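Local coordinates for acyl-coa oxidase (PDB 1W07), which uses FAD to desaturate long- and medium-chain acyl-CoAs to 2-trans-enoyl-CoAs, passing the electrons to oxygen to give hydrogen peroxide in peroxisomal beta-oxidation, at residues Leu179-Ala190 / Ile201-Leu211; Leu217-Ile225 / Met237-Val247. The protein carries 1 engineered substitution. All blocks are in the same frame, centred on the assembly; numbering follows the deposited sequence.

Interaction 1 of 2, residues Leu179-Ala190 / Ile201-Leu211; sequences LGKVSTHAVVYA and IHGFIVQLRSL
H185 and Q207 face each other as a non-hydrogen-bonded pair near the open end of an antiparallel beta hairpin in the middle, beta-rich domain of the acyl-CoA dehydrogenase-like fold. The evidence for the pairing is regular: A186, V188 and A190 each exchange two backbone bonds with V206, F204 and H202, and the strand segments run at 149°. Beyond them T184 O accepts from both L208 N and R209 N, which approach from the same face of its carbonyl plane.

Q207 lies against one face of the H185 imidazole, its CB 4.0 Å from the ring centroid in a CH-pi contact; CG stands above the rim, and the amide plane is only 20° from that of the ring. The amide is held there by a bond from Q207 NE2 to R209 O, while H185 ND1 pairs with T184 OG1 in the plane of the ring. With an alanine in place of Q207, that face of H185 would probably lose its amide cover and R209 O its side-chain donor. On the opposite sheet face V188 CG2 meets V206 CG2.

R209 can be followed outward. Its CB lies beside T184 CA, and CG and CD pass S183 O, CD at 3.5 Å. The chain stays extended to NE, which donates to a water that also gives bonds to L179 O and S183 O. CZ lies beneath K181 O, which sits over the guanidinium face. NH2 gives a bond to a second water, shared with K181 NZ, whose other partners are N639 and S641 of the second subunit. At this tip, R209 NH2 ends 3.2 Å from G180 O.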
loop_
_atom_site.group_PDB
_atom_site.type_symbol
_atom_site.label_atom_id
_atom_site.label_comp_id
_atom_site.label_asym_id
_atom_site.label_seq_id
_atom_site.Cartn_x
_atom_site.Cartn_y
_atom_site.Cartn_z
ATOM N N LEU B 179 -4.951 -26.127 -3.886
ATOM C CA LEU B 179 -5.261 -27.171 -2.922
ATOM C C LEU B 179 -6.714 -27.118 -2.478
ATOM O O LEU B 179 -7.338 -28.149 -2.239
ATOM C CB LEU B 179 -4.366 -27.006 -1.696
ATOM C CG LEU B 179 -4.671 -27.847 -0.450
ATOM C CD1 LEU B 179 -4.445 -29.334 -0.751
ATOM C CD2 LEU B 179 -3.786 -27.351 0.707
ATOM N N GLY B 180 -7.247 -25.906 -2.362
ATOM C CA GLY B 180 -8.610 -25.732 -1.891
ATOM C C GLY B 180 -9.717 -26.571 -2.499
ATOM O O GLY B 180 -10.526 -27.150 -1.772
ATOM N N LYS B 181 -9.775 -26.630 -3.822
ATOM C CA LYS B 181 -10.836 -27.381 -4.467
ATOM C C LYS B 181 -10.419 -28.157 -5.708
ATOM O O LYS B 181 -11.128 -29.073 -6.124
ATOM C CB LYS B 181 -11.976 -26.426 -4.853
ATOM C CG LYS B 181 -12.631 -25.698 -3.670
ATOM C CD LYS B 181 -13.344 -26.655 -2.713
ATOM C CE LYS B 181 -13.709 -25.959 -1.403
ATOM N NZ LYS B 181 -14.309 -26.904 -0.418
ATOM N N VAL B 182 -9.259 -27.840 -6.277
ATOM C CA VAL B 182 -8.855 -28.485 -7.516
ATOM C C VAL B 182 -7.921 -29.680 -7.487
ATOM O O VAL B 182 -8.259 -30.735 -8.025
ATOM C CB VAL B 182 -8.258 -27.442 -8.475
ATOM C CG1 VAL B 182 -7.918 -28.085 -9.848
ATOM C CG2 VAL B 182 -9.246 -26.296 -8.616
ATOM N N SER B 183 -6.745 -29.511 -6.888
ATOM C CA SER B 183 -5.756 -30.571 -6.873
ATOM C C SER B 183 -6.260 -31.921 -6.405
ATOM O O SER B 183 -7.012 -32.024 -5.430
ATOM C CB SER B 183 -4.547 -30.160 -6.039
ATOM O OG SER B 183 -3.811 -29.138 -6.696
ATOM N N THR B 184 -5.847 -32.961 -7.120
ATOM C CA THR B 184 -6.223 -34.325 -6.770
ATOM C C THR B 184 -5.051 -34.945 -6.019
ATOM O O THR B 184 -5.231 -35.872 -5.234
ATOM C CB THR B 184 -6.509 -35.190 -8.024
ATOM O OG1 THR B 184 -5.333 -35.269 -8.844
ATOM C CG2 THR B 184 -7.653 -34.598 -8.830
ATOM N N HIS B 185 -3.856 -34.405 -6.265
ATOM C CA HIS B 185 -2.628 -34.883 -5.645
ATOM C C HIS B 185 -1.804 -33.697 -5.144
ATOM O O HIS B 185 -2.080 -32.536 -5.469
ATOM C CB HIS B 185 -1.769 -35.674 -6.655
ATOM C CG HIS B 185 -2.368 -36.975 -7.096
ATOM N ND1 HIS B 185 -3.502 -37.052 -7.874
ATOM C CD2 HIS B 185 -1.994 -38.255 -6.850
ATOM C CE1 HIS B 185 -3.804 -38.322 -8.083
ATOM N NE2 HIS B 185 -2.904 -39.071 -7.472
ATOM N N ALA B 186 -0.774 -33.996 -4.368
ATOM C CA ALA B 186 0.078 -32.935 -3.872
ATOM C C ALA B 186 1.395 -33.421 -3.318
ATOM O O ALA B 186 1.511 -34.551 -2.840
ATOM C CB ALA B 186 -0.650 -32.146 -2.798
ATOM N N VAL B 187 2.401 -32.566 -3.407
ATOM C CA VAL B 187 3.676 -32.909 -2.814
ATOM C C VAL B 187 3.592 -32.346 -1.394
ATOM O O VAL B 187 3.569 -31.124 -1.203
ATOM C CB VAL B 187 4.855 -32.262 -3.561
ATOM C CG1 VAL B 187 6.141 -32.459 -2.764
ATOM C CG2 VAL B 187 5.000 -32.899 -4.929
ATOM N N VAL B 188 3.501 -33.235 -0.407
ATOM C CA VAL B 188 3.412 -32.809 0.988
ATOM C C VAL B 188 4.763 -32.873 1.705
ATOM O O VAL B 188 5.504 -33.847 1.565
ATOM C CB VAL B 188 2.400 -33.677 1.777
ATOM C CG1 VAL B 188 2.330 -33.209 3.253
ATOM C CG2 VAL B 188 1.023 -33.626 1.088
ATOM N N TYR B 189 5.084 -31.824 2.461
ATOM C CA TYR B 189 6.337 -31.779 3.200
ATOM C C TYR B 189 6.077 -32.010 4.688
ATOM O O TYR B 189 5.223 -31.366 5.298
ATOM C CB TYR B 189 7.070 -30.447 2.955
ATOM C CG TYR B 189 7.619 -30.347 1.546
ATOM C CD1 TYR B 189 6.807 -29.927 0.491
ATOM C CD2 TYR B 189 8.919 -30.768 1.246
ATOM C CE1 TYR B 189 7.272 -29.933 -0.825
ATOM C CE2 TYR B 189 9.389 -30.787 -0.071
ATOM C CZ TYR B 189 8.560 -30.371 -1.102
ATOM O OH TYR B 189 8.990 -30.443 -2.407
ATOM N N ALA B 190 6.809 -32.962 5.254
ATOM C CA ALA B 190 6.655 -33.321 6.655
ATOM C C ALA B 190 7.960 -33.866 7.198
ATOM O O ALA B 190 8.886 -34.169 6.442
ATOM C CB ALA B 190 5.552 -34.379 6.805
ATOM N N ILE B 201 12.688 -32.389 7.288
ATOM C CA ILE B 201 11.647 -32.170 6.297
ATOM C C ILE B 201 11.945 -32.806 4.944
ATOM O O ILE B 201 13.003 -32.583 4.362
ATOM C CB ILE B 201 11.420 -30.653 6.073
ATOM C CG1 ILE B 201 11.239 -29.946 7.422
ATOM C CG2 ILE B 201 10.225 -30.439 5.156
ATOM C CD1 ILE B 201 10.066 -30.423 8.224
ATOM N N HIS B 202 10.994 -33.591 4.451
ATOM C CA HIS B 202 11.105 -34.257 3.159
ATOM C C HIS B 202 9.797 -34.117 2.391
ATOM O O HIS B 202 8.762 -33.787 2.969
ATOM C CB HIS B 202 11.424 -35.744 3.342
ATOM C CG HIS B 202 12.843 -36.020 3.725
ATOM N ND1 HIS B 202 13.328 -35.807 4.997
ATOM C CD2 HIS B 202 13.898 -36.443 2.986
ATOM C CE1 HIS B 202 14.620 -36.085 5.026
ATOM N NE2 HIS B 202 14.991 -36.471 3.817
ATOM N N GLY B 203 9.860 -34.381 1.087
ATOM C CA GLY B 203 8.682 -34.290 0.241
ATOM C C GLY B 203 8.062 -35.652 -0.036
ATOM O O GLY B 203 8.767 -36.618 -0.337
ATOM N N PHE B 204 6.736 -35.715 0.058
ATOM C CA PHE B 204 5.981 -36.942 -0.157
ATOM C C PHE B 204 4.778 -36.681 -1.071
ATOM O O PHE B 204 4.071 -35.689 -0.907
ATOM C CB PHE B 204 5.472 -37.479 1.187
ATOM C CG PHE B 204 6.560 -37.756 2.191
ATOM C CD1 PHE B 204 7.031 -39.053 2.385
ATOM C CD2 PHE B 204 7.124 -36.717 2.937
ATOM C CE1 PHE B 204 8.047 -39.313 3.308
ATOM C CE2 PHE B 204 8.140 -36.968 3.859
ATOM C CZ PHE B 204 8.602 -38.273 4.046
ATOM N N ILE B 205 4.549 -37.569 -2.031
ATOM C CA ILE B 205 3.406 -37.426 -2.934
ATOM C C ILE B 205 2.199 -38.055 -2.262
ATOM O O ILE B 205 2.261 -39.195 -1.810
ATOM C CB ILE B 205 3.658 -38.133 -4.285
ATOM C CG1 ILE B 205 4.789 -37.425 -5.032
ATOM C CG2 ILE B 205 2.369 -38.157 -5.129
ATOM C CD1 ILE B 205 5.203 -38.105 -6.314
ATOM N N VAL B 206 1.108 -37.299 -2.188
ATOM C CA VAL B 206 -0.110 -37.789 -1.555
ATOM C C VAL B 206 -1.341 -37.476 -2.401
ATOM O O VAL B 206 -1.498 -36.353 -2.883
ATOM C CB VAL B 206 -0.315 -37.141 -0.181
ATOM C CG1 VAL B 206 -1.449 -37.830 0.545
ATOM C CG2 VAL B 206 0.984 -37.199 0.621
ATOM N N GLN B 207 -2.208 -38.469 -2.590
ATOM C CA GLN B 207 -3.428 -38.258 -3.363
ATOM C C GLN B 207 -4.458 -37.700 -2.399
ATOM O O GLN B 207 -4.677 -38.254 -1.320
ATOM C CB GLN B 207 -3.927 -39.572 -3.977
ATOM C CG GLN B 207 -5.292 -39.442 -4.639
ATOM C CD GLN B 207 -5.654 -40.632 -5.517
ATOM O OE1 GLN B 207 -5.047 -41.699 -5.428
ATOM N NE2 GLN B 207 -6.655 -40.448 -6.367
ATOM N N LEU B 208 -5.084 -36.601 -2.803
ATOM C CA LEU B 208 -6.068 -35.907 -1.991
ATOM C C LEU B 208 -7.506 -36.231 -2.368
ATOM O O LEU B 208 -8.366 -36.393 -1.498
ATOM C CB LEU B 208 -5.837 -34.391 -2.110
ATOM C CG LEU B 208 -4.400 -33.916 -1.860
ATOM C CD1 LEU B 208 -4.285 -32.409 -2.138
ATOM C CD2 LEU B 208 -3.986 -34.249 -0.422
ATOM N N ARG B 209 -7.761 -36.313 -3.670
ATOM C CA ARG B 209 -9.101 -36.573 -4.162
ATOM C C ARG B 209 -9.154 -37.692 -5.190
ATOM O O ARG B 209 -8.205 -37.931 -5.939
ATOM C CB ARG B 209 -9.690 -35.316 -4.804
ATOM C CG ARG B 209 -9.842 -34.119 -3.875
ATOM C CD ARG B 209 -10.297 -32.892 -4.667
ATOM N NE ARG B 209 -10.297 -31.677 -3.857
ATOM C CZ ARG B 209 -11.275 -31.313 -3.036
ATOM N NH1 ARG B 209 -12.362 -32.068 -2.904
ATOM N NH2 ARG B 209 -11.161 -30.188 -2.340
ATOM N N SER B 210 -10.295 -38.360 -5.239
ATOM C CA SER B 210 -10.517 -39.441 -6.179
ATOM C C SER B 210 -10.529 -38.904 -7.598
ATOM O O SER B 210 -11.038 -37.819 -7.849
ATOM C CB SER B 210 -11.849 -40.120 -5.869
ATOM O OG SER B 210 -12.399 -40.681 -7.039
ATOM N N LEU B 211 -9.971 -39.677 -8.525
ATOM C CA LEU B 211 -9.942 -39.276 -9.923
ATOM C C LEU B 211 -11.238 -39.662 -10.639
ATOM O O LEU B 211 -11.342 -39.510 -11.854
ATOM C CB LEU B 211 -8.749 -39.920 -10.637
ATOM C CG LEU B 211 -7.359 -39.520 -10.128
ATOM C CD1 LEU B 211 -6.302 -40.365 -10.824
ATOM C CD2 LEU B 211 -7.116 -38.031 -10.376
HETATM O O HOH W 1 -8.110 -30.624 -3.483
HETATM O O HOH W 2 -13.279 -29.566 -0.983
#

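Interaction 2 of 2, residues Leu217-Ile225 / Met237-Val247; sequences LPNITVGDI and MDNGFLMFDHV
The F241 ring lies over the backbone of G223, with G223 CA 3.8 Å from the ring centroid and 25° off its normal, a CH-pi contact across an antiparallel hydrogen-bonded pair. The first torsion of F241 (chi1 58°) sets CG between the backbone N and the carbonyl carbon, which turns the ring across the partner strand. G223 has no side chain to obstruct it; a CB there would clash with F241 CZ. Around the ring edge stand T221 CG2, D224 O and I225 CG2. On this F241 face T221 CG2 also meets M243 CE at 3.7 Å, and M243 packs on F630 of the second subunit. The G223 N to F241 O bond is weak at 3.4 Å, whereas F241 N reaches G223 O at 2.9 Å.

The other sheet face is equally close in places. I220 CD1 packs on V247 CG2 at 3.5 Å, tighter than usual for two carbons, and touches F244 CD2, while I220 CG2 meets L242 CD1.

Toward the turn that leads into strand 220-224, the contact becomes looser and wetter. N219 and D245 are exposed and their amide and carboxylate planes stand 57° apart; a water joins them, donating to N219 OD1 and to D245 OD2 (2.6 Å). The direct hydrogen bond there is between backbones, D245 N to N219 O at 3.1 Å; N219 CB also rests against D245 O.

The far end reaches the cofactor: N239, whose O accepts from I225 N, lines the FAD pocket, and its ND2 donates to W175 O. Strand 240-244 is the middle one of a three-stranded antiparallel sheet, between 173-174 and 220-224. F244 packs on strand 197-207, M237 meets helix 98-113, and F630 of the second subunit meets the F241 ring edge-to-face.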
loop_
_atom_site.group_PDB
_atom_site.type_symbol
_atom_site.label_atom_id
_atom_site.label_comp_id
_atom_site.label_asym_id
_atom_site.label_seq_id
_atom_site.Cartn_x
_atom_site.Cartn_y
_atom_site.Cartn_z
ATOM N N LEU B 217 -10.237 -38.264 -0.453
ATOM C CA LEU B 217 -9.951 -39.635 -0.036
ATOM C C LEU B 217 -10.108 -39.784 1.471
ATOM O O LEU B 217 -10.113 -38.797 2.208
ATOM C CB LEU B 217 -8.537 -40.062 -0.451
ATOM C CG LEU B 217 -8.194 -40.066 -1.950
ATOM C CD1 LEU B 217 -7.039 -41.031 -2.195
ATOM C CD2 LEU B 217 -9.409 -40.485 -2.773
ATOM N N PRO B 218 -10.247 -41.030 1.952
ATOM C CA PRO B 218 -10.407 -41.310 3.377
ATOM C C PRO B 218 -9.369 -40.619 4.265
ATOM O O PRO B 218 -8.178 -40.621 3.952
ATOM C CB PRO B 218 -10.289 -42.834 3.433
ATOM C CG PRO B 218 -10.938 -43.246 2.144
ATOM C CD PRO B 218 -10.307 -42.279 1.164
ATOM N N ASN B 219 -9.838 -40.023 5.358
ATOM C CA ASN B 219 -8.984 -39.343 6.330
ATOM C C ASN B 219 -8.366 -38.029 5.843
ATOM O O ASN B 219 -7.458 -37.476 6.474
ATOM C CB ASN B 219 -7.889 -40.295 6.803
ATOM C CG ASN B 219 -8.459 -41.530 7.479
ATOM O OD1 ASN B 219 -9.379 -41.430 8.292
ATOM N ND2 ASN B 219 -7.919 -42.696 7.147
ATOM N N ILE B 220 -8.873 -37.522 4.727
ATOM C CA ILE B 220 -8.385 -36.273 4.167
ATOM C C ILE B 220 -9.382 -35.152 4.423
ATOM O O ILE B 220 -10.542 -35.249 4.035
ATOM C CB ILE B 220 -8.163 -36.394 2.637
ATOM C CG1 ILE B 220 -7.030 -37.379 2.344
ATOM C CG2 ILE B 220 -7.840 -35.019 2.038
ATOM C CD1 ILE B 220 -5.662 -36.897 2.793
ATOM N N THR B 221 -8.918 -34.095 5.082
ATOM C CA THR B 221 -9.740 -32.917 5.363
ATOM C C THR B 221 -9.123 -31.780 4.550
ATOM O O THR B 221 -7.991 -31.373 4.816
ATOM C CB THR B 221 -9.711 -32.563 6.853
ATOM O OG1 THR B 221 -10.272 -33.638 7.611
ATOM C CG2 THR B 221 -10.508 -31.298 7.127
ATOM N N VAL B 222 -9.856 -31.291 3.554
ATOM C CA VAL B 222 -9.356 -30.222 2.692
ATOM C C VAL B 222 -10.426 -29.174 2.383
ATOM O O VAL B 222 -11.617 -29.477 2.340
ATOM C CB VAL B 222 -8.794 -30.807 1.359
ATOM C CG1 VAL B 222 -9.902 -31.539 0.594
ATOM C CG2 VAL B 222 -8.189 -29.703 0.504
ATOM N N GLY B 223 -9.995 -27.933 2.170
ATOM C CA GLY B 223 -10.937 -26.870 1.873
ATOM C C GLY B 223 -10.207 -25.581 1.548
ATOM O O GLY B 223 -8.975 -25.552 1.535
ATOM N N ASP B 224 -10.978 -24.526 1.294
ATOM C CA ASP B 224 -10.446 -23.208 0.962
ATOM C C ASP B 224 -10.263 -22.398 2.236
ATOM O O ASP B 224 -11.079 -22.477 3.154
ATOM C CB ASP B 224 -11.409 -22.513 -0.015
ATOM C CG ASP B 224 -10.916 -21.157 -0.475
ATOM O OD1 ASP B 224 -11.181 -20.160 0.228
ATOM O OD2 ASP B 224 -10.253 -21.088 -1.534
ATOM N N ILE B 225 -9.198 -21.600 2.297
ATOM C CA ILE B 225 -8.921 -20.821 3.507
ATOM C C ILE B 225 -9.674 -19.497 3.631
ATOM O O ILE B 225 -9.602 -18.843 4.673
ATOM C CB ILE B 225 -7.424 -20.521 3.651
ATOM C CG1 ILE B 225 -6.937 -19.657 2.472
ATOM C CG2 ILE B 225 -6.639 -21.822 3.718
ATOM C CD1 ILE B 225 -5.527 -19.144 2.664
ATOM N N MET B 237 -7.934 -17.938 -7.046
ATOM C CA MET B 237 -7.067 -19.032 -6.624
ATOM C C MET B 237 -7.684 -19.720 -5.420
ATOM O O MET B 237 -8.163 -19.062 -4.493
ATOM C CB MET B 237 -5.677 -18.502 -6.242
ATOM C CG MET B 237 -4.665 -19.552 -5.730
ATOM S SD MET B 237 -3.987 -20.609 -7.055
ATOM C CE MET B 237 -2.784 -19.511 -7.845
ATOM N N ASP B 238 -7.690 -21.048 -5.440
ATOM C CA ASP B 238 -8.231 -21.792 -4.315
ATOM C C ASP B 238 -7.123 -22.163 -3.335
ATOM O O ASP B 238 -6.652 -23.303 -3.325
ATOM C CB ASP B 238 -8.956 -23.063 -4.787
ATOM C CG ASP B 238 -8.102 -23.923 -5.692
ATOM O OD1 ASP B 238 -8.115 -25.160 -5.514
ATOM O OD2 ASP B 238 -7.429 -23.373 -6.596
ATOM N N ASN B 239 -6.696 -21.191 -2.528
ATOM C CA ASN B 239 -5.668 -21.456 -1.525
ATOM C C ASN B 239 -6.371 -22.249 -0.440
ATOM O O ASN B 239 -7.470 -21.886 0.001
ATOM C CB ASN B 239 -5.091 -20.151 -0.961
ATOM C CG ASN B 239 -4.322 -19.368 -2.005
ATOM O OD1 ASN B 239 -4.847 -18.437 -2.607
ATOM N ND2 ASN B 239 -3.075 -19.769 -2.247
ATOM N N GLY B 240 -5.768 -23.346 -0.009
ATOM C CA GLY B 240 -6.482 -24.137 0.963
ATOM C C GLY B 240 -5.771 -24.632 2.185
ATOM O O GLY B 240 -4.626 -24.279 2.470
ATOM N N PHE B 241 -6.495 -25.439 2.943
ATOM C CA PHE B 241 -5.927 -26.030 4.133
ATOM C C PHE B 241 -6.010 -27.531 3.912
ATOM O O PHE B 241 -6.733 -27.995 3.028
ATOM C CB PHE B 241 -6.697 -25.579 5.378
ATOM C CG PHE B 241 -8.155 -25.906 5.343
ATOM C CD1 PHE B 241 -8.607 -27.188 5.646
ATOM C CD2 PHE B 241 -9.087 -24.918 5.030
ATOM C CE1 PHE B 241 -9.983 -27.480 5.640
ATOM C CE2 PHE B 241 -10.448 -25.196 5.020
ATOM C CZ PHE B 241 -10.897 -26.491 5.329
ATOM N N LEU B 242 -5.257 -28.290 4.693
ATOM C CA LEU B 242 -5.247 -29.738 4.533
ATOM C C LEU B 242 -4.766 -30.402 5.803
ATOM O O LEU B 242 -3.722 -30.041 6.340
ATOM C CB LEU B 242 -4.324 -30.129 3.375
ATOM C CG LEU B 242 -4.016 -31.620 3.138
ATOM C CD1 LEU B 242 -5.298 -32.382 2.865
ATOM C CD2 LEU B 242 -3.066 -31.752 1.958
ATOM N N MET B 243 -5.532 -31.375 6.280
ATOM C CA MET B 243 -5.181 -32.105 7.492
ATOM C C MET B 243 -5.222 -33.600 7.159
ATOM O O MET B 243 -6.059 -34.046 6.374
ATOM C CB MET B 243 -6.178 -31.802 8.628
ATOM C CG MET B 243 -6.272 -30.325 9.082
ATOM S SD MET B 243 -7.088 -30.081 10.708
ATOM C CE MET B 243 -8.738 -30.642 10.365
ATOM N N PHE B 244 -4.308 -34.370 7.740
ATOM C CA PHE B 244 -4.272 -35.805 7.512
ATOM C C PHE B 244 -4.533 -36.535 8.825
ATOM O O PHE B 244 -3.908 -36.226 9.839
ATOM C CB PHE B 244 -2.912 -36.247 6.973
ATOM C CG PHE B 244 -2.388 -35.394 5.859
ATOM C CD1 PHE B 244 -1.703 -34.214 6.133
ATOM C CD2 PHE B 244 -2.556 -35.779 4.537
ATOM C CE1 PHE B 244 -1.192 -33.430 5.111
ATOM C CE2 PHE B 244 -2.046 -35.003 3.503
ATOM C CZ PHE B 244 -1.363 -33.828 3.790
ATOM N N ASP B 245 -5.466 -37.485 8.818
ATOM C CA ASP B 245 -5.748 -38.267 10.021
ATOM C C ASP B 245 -5.102 -39.629 9.780
ATOM O O ASP B 245 -5.763 -40.575 9.366
ATOM C CB ASP B 245 -7.257 -38.438 10.242
ATOM C CG ASP B 245 -7.578 -39.096 11.581
ATOM O OD1 ASP B 245 -6.641 -39.625 12.209
ATOM O OD2 ASP B 245 -8.754 -39.084 12.010
ATOM N N HIS B 246 -3.798 -39.709 10.020
ATOM C CA HIS B 246 -3.047 -40.942 9.820
ATOM C C HIS B 246 -3.241 -41.508 8.411
ATOM O O HIS B 246 -3.552 -42.690 8.239
ATOM C CB HIS B 246 -3.459 -41.977 10.871
ATOM C CG HIS B 246 -3.207 -41.531 12.278
ATOM N ND1 HIS B 246 -1.937 -41.370 12.790
ATOM C CD2 HIS B 246 -4.060 -41.182 13.269
ATOM C CE1 HIS B 246 -2.020 -40.936 14.035
ATOM N NE2 HIS B 246 -3.297 -40.815 14.350
ATOM N N VAL B 247 -3.054 -40.658 7.408
ATOM C CA VAL B 247 -3.184 -41.074 6.018
ATOM C C VAL B 247 -1.998 -41.961 5.658
ATOM O O VAL B 247 -0.876 -41.718 6.103
ATOM C CB VAL B 247 -3.217 -39.846 5.065
ATOM C CG1 VAL B 247 -3.105 -40.300 3.616
ATOM C CG2 VAL B 247 -4.506 -39.074 5.268
HETATM O O HOH W 3 -10.254 -39.469 9.984
#

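Overall arrangement
Both interactions pair antiparallel strands within the middle domain, but in different sheets: interaction 1 joins neighbours of the mixed sheet, interaction 2 two strands of the three-stranded one. Their centres lie 9 Å apart, and D238 ties the second to the first, with OD1 meeting K181 N and the backbone O meeting G180 N, each at 2.8 Å. Interaction 1 is the more buried, with no exposed residue among those that touch; it has an imidazole-amide contact and waters held round R209. Interaction 2 runs from a water-bridged, exposed turn to the FAD pocket, with a ring laid on a glycine backbone between. N639 of the second subunit serves both, bonding K181 in one and D224 in the other.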